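Long-range contact in uncharacterized protein, cytosolic disulfide reductase DsbM (Pseudomonas aeruginosa PAO1, PDB 5HFI), which probably works as a thiol-disulfide oxidoreductase of the DsbA-like thioredoxin family, reducing disulfides in the cytosol and binding glutathione: residues Cys17-Pro25 and Ile69-Phe77. Residues are numbered along the deposited sequence; the frame is centred on the assembly and turned at random. Where two conformers were deposited one is given.
With GSH (glutathione), chain B.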
# COMPACT_ATOMS: atom_id res chain seq x y z
N CYS A 17 6.33 -2.64 -0.64
CA CYS A 17 7.21 -1.70 -1.33
C CYS A 17 7.53 -0.55 -0.39
O CYS A 17 6.62 0.17 0.05
CB CYS A 17 6.54 -1.20 -2.61
SG CYS A 17 7.44 0.13 -3.42
N GLY A 18 8.81 -0.38 -0.08
CA GLY A 18 9.20 0.68 0.85
C GLY A 18 8.83 2.06 0.35
O GLY A 18 8.43 2.93 1.14
N TRP A 19 8.94 2.29 -0.96
CA TRP A 19 8.60 3.61 -1.49
C TRP A 19 7.10 3.87 -1.42
O TRP A 19 6.68 5.03 -1.31
CB TRP A 19 9.12 3.75 -2.91
CG TRP A 19 10.58 4.04 -2.93
CD1 TRP A 19 11.58 3.21 -3.35
CD2 TRP A 19 11.21 5.25 -2.49
NE1 TRP A 19 12.80 3.84 -3.20
CE2 TRP A 19 12.60 5.09 -2.68
CE3 TRP A 19 10.74 6.45 -1.96
CZ2 TRP A 19 13.52 6.08 -2.36
CZ3 TRP A 19 11.65 7.44 -1.64
CH2 TRP A 19 13.03 7.25 -1.84
N CYS A 20 6.27 2.82 -1.47
CA CYS A 20 4.84 3.02 -1.24
C CYS A 20 4.59 3.48 0.19
O CYS A 20 3.76 4.36 0.42
CB CYS A 20 4.07 1.73 -1.53
SG CYS A 20 3.95 1.36 -3.29
N TYR A 21 5.32 2.92 1.16
CA TYR A 21 5.23 3.40 2.53
C TYR A 21 5.72 4.85 2.62
O TYR A 21 5.14 5.66 3.35
CB TYR A 21 6.04 2.49 3.45
CG TYR A 21 6.07 2.93 4.90
CD1 TYR A 21 4.89 3.10 5.61
CD2 TYR A 21 7.27 3.15 5.56
CE1 TYR A 21 4.91 3.49 6.94
CE2 TYR A 21 7.30 3.53 6.88
CZ TYR A 21 6.12 3.70 7.57
OH TYR A 21 6.14 4.09 8.89
N GLY A 22 6.77 5.19 1.87
CA GLY A 22 7.20 6.57 1.80
C GLY A 22 6.14 7.49 1.23
O GLY A 22 6.10 8.68 1.57
N ALA A 23 5.26 6.96 0.38
CA ALA A 23 4.18 7.73 -0.21
C ALA A 23 2.88 7.64 0.58
O ALA A 23 1.87 8.20 0.15
CB ALA A 23 3.93 7.28 -1.65
N SER A 24 2.87 6.95 1.72
CA SER A 24 1.64 6.86 2.51
C SER A 24 1.07 8.24 2.87
O SER A 24 -0.16 8.38 2.82
CB SER A 24 1.90 6.04 3.78
OG SER A 24 0.68 5.73 4.44
N PRO A 25 1.86 9.26 3.21
CA PRO A 25 1.24 10.57 3.44
C PRO A 25 0.61 11.16 2.20
O PRO A 25 -0.33 11.96 2.31
CB PRO A 25 2.41 11.44 3.95
CG PRO A 25 3.46 10.48 4.36
CD PRO A 25 3.31 9.30 3.47
N ILE A 69 14.49 6.27 2.49
CA ILE A 69 13.09 6.67 2.49
C ILE A 69 12.78 7.53 3.71
O ILE A 69 12.04 8.52 3.62
CB ILE A 69 12.18 5.42 2.44
CG1 ILE A 69 12.60 4.52 1.27
CG2 ILE A 69 10.72 5.83 2.36
CD1 ILE A 69 11.82 3.23 1.18
N ALA A 70 13.33 7.16 4.87
CA ALA A 70 13.10 7.95 6.08
C ALA A 70 13.68 9.35 5.94
O ALA A 70 13.04 10.34 6.34
CB ALA A 70 13.69 7.24 7.29
N GLN A 71 14.88 9.47 5.37
CA GLN A 71 15.48 10.78 5.16
C GLN A 71 14.64 11.63 4.22
O GLN A 71 14.47 12.83 4.44
CB GLN A 71 16.90 10.62 4.60
CG GLN A 71 17.90 9.99 5.56
CD GLN A 71 19.29 9.87 4.96
OE1 GLN A 71 19.46 9.38 3.84
NE2 GLN A 71 20.29 10.32 5.70
N LEU A 72 14.10 11.03 3.16
CA LEU A 72 13.38 11.79 2.15
C LEU A 72 11.96 12.14 2.58
O LEU A 72 11.48 13.25 2.33
CB LEU A 72 13.35 11.02 0.83
CG LEU A 72 12.69 11.68 -0.38
CD1 LEU A 72 13.10 13.14 -0.52
CD2 LEU A 72 12.99 10.91 -1.65
N THR A 73 11.27 11.20 3.23
CA THR A 73 9.85 11.35 3.52
C THR A 73 9.53 11.59 4.99
O THR A 73 8.39 11.95 5.30
CB THR A 73 9.07 10.11 3.05
OG1 THR A 73 9.49 8.97 3.83
CG2 THR A 73 9.35 9.83 1.59
N GLY A 74 10.49 11.40 5.89
CA GLY A 74 10.19 11.47 7.30
C GLY A 74 9.38 10.31 7.84
O GLY A 74 8.98 10.34 9.01
N GLN A 75 9.13 9.29 7.03
CA GLN A 75 8.36 8.15 7.50
C GLN A 75 9.17 7.35 8.52
O GLN A 75 10.37 7.14 8.33
CB GLN A 75 7.96 7.26 6.32
CG GLN A 75 6.78 7.79 5.51
CD GLN A 75 5.45 7.67 6.25
OE1 GLN A 75 4.72 6.70 6.07
NE2 GLN A 75 5.14 8.67 7.07
N PRO A 76 8.54 6.89 9.60
CA PRO A 76 9.28 6.21 10.66
C PRO A 76 9.43 4.71 10.43
O PRO A 76 8.56 4.04 9.88
CB PRO A 76 8.41 6.47 11.90
CG PRO A 76 7.02 6.51 11.34
CD PRO A 76 7.13 7.14 9.97
N PHE A 77 10.57 4.20 10.89
CA PHE A 77 10.87 2.77 10.87
C PHE A 77 11.24 2.35 12.28
O PHE A 77 12.06 3.01 12.93
CB PHE A 77 11.99 2.45 9.88
CG PHE A 77 11.64 2.73 8.44
CD1 PHE A 77 11.25 1.69 7.60
CD2 PHE A 77 11.70 4.01 7.92
CE1 PHE A 77 10.93 1.94 6.28
CE2 PHE A 77 11.38 4.26 6.60
CZ PHE A 77 10.99 3.22 5.78
N1 GSH B . 9.79 5.83 -6.36
CA1 GSH B . 11.19 5.52 -6.18
C1 GSH B . 12.06 6.64 -6.75
O11 GSH B . 13.10 6.36 -7.41
O12 GSH B . 11.73 7.84 -6.57
CB1 GSH B . 11.51 4.21 -6.90
CG1 GSH B . 10.29 3.30 -6.82
CD1 GSH B . 10.72 1.83 -6.80
OE1 GSH B . 11.82 1.53 -7.14
N2 GSH B . 9.79 0.82 -6.35
CA2 GSH B . 10.18 -0.58 -6.33
C2 GSH B . 9.89 -1.17 -7.71
O2 GSH B . 8.78 -1.20 -8.12
CB2 GSH B . 9.39 -1.34 -5.26
SG2 GSH B . 9.36 -0.43 -3.68
N3 GSH B . 10.98 -1.67 -8.53
CA3 GSH B . 10.70 -2.22 -9.85
C3 GSH B . 9.88 -3.50 -9.71
O31 GSH B . 8.86 -3.67 -10.42
O32 GSH B . 10.23 -4.39 -8.89
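The indole of Trp19 is sandwiched: Ile69 CG1 stands over one face, 3.9 Å from the centroid of the six-membered ring and nearly on its normal, a CH-pi contact, while CA1 of glutathione lies against the opposite face. Leu72 CD2 meets the edge at the six-membered ring, 3.7 Å from Trp19 CH2. Tyr21 meets Phe77 edge-to-face, with centroids 5.3 Å apart and planes at 85°, the tyrosine giving the edge. Gln75 lies over a face of Tyr21, and Pro76 O sits at its rim, where Tyr21 OH donates a 2.6 Å hydrogen bond to it, in the carbonyl plane and on a lone pair. CG anti to the backbone N (chi1 178°) carries the Tyr21 ring out to the 75-77 loop, where it crosses Pro76 at about a right angle; bond and ring pair both help to fix its tilt. Between the two aromatic sites the chains come nearest at Gly22: Ile69 CG2 lies 3.6 Å from Gly22 CA, and Ile69 CD1 3.3 Å from Gly18 C. Thr73 OG1 donates to Ile69 O (2.6 Å) and accepts from Gln75 N (3.2 Å) in an ST turn, tying the helix end to the loop that carries Gln75. Cys17, disulfide-bonded to glutathione, holds the N-cap position of helix 18-22, the thioredoxin-type CxxC helix; the axes of 18-22 and 69-73 run nearly parallel (23°), the latter segment backing the glutathione pocket through Trp19, while Tyr124, at the end of helix 112-124, stacks on Tyr21, and Cys20 faces strand 8-13.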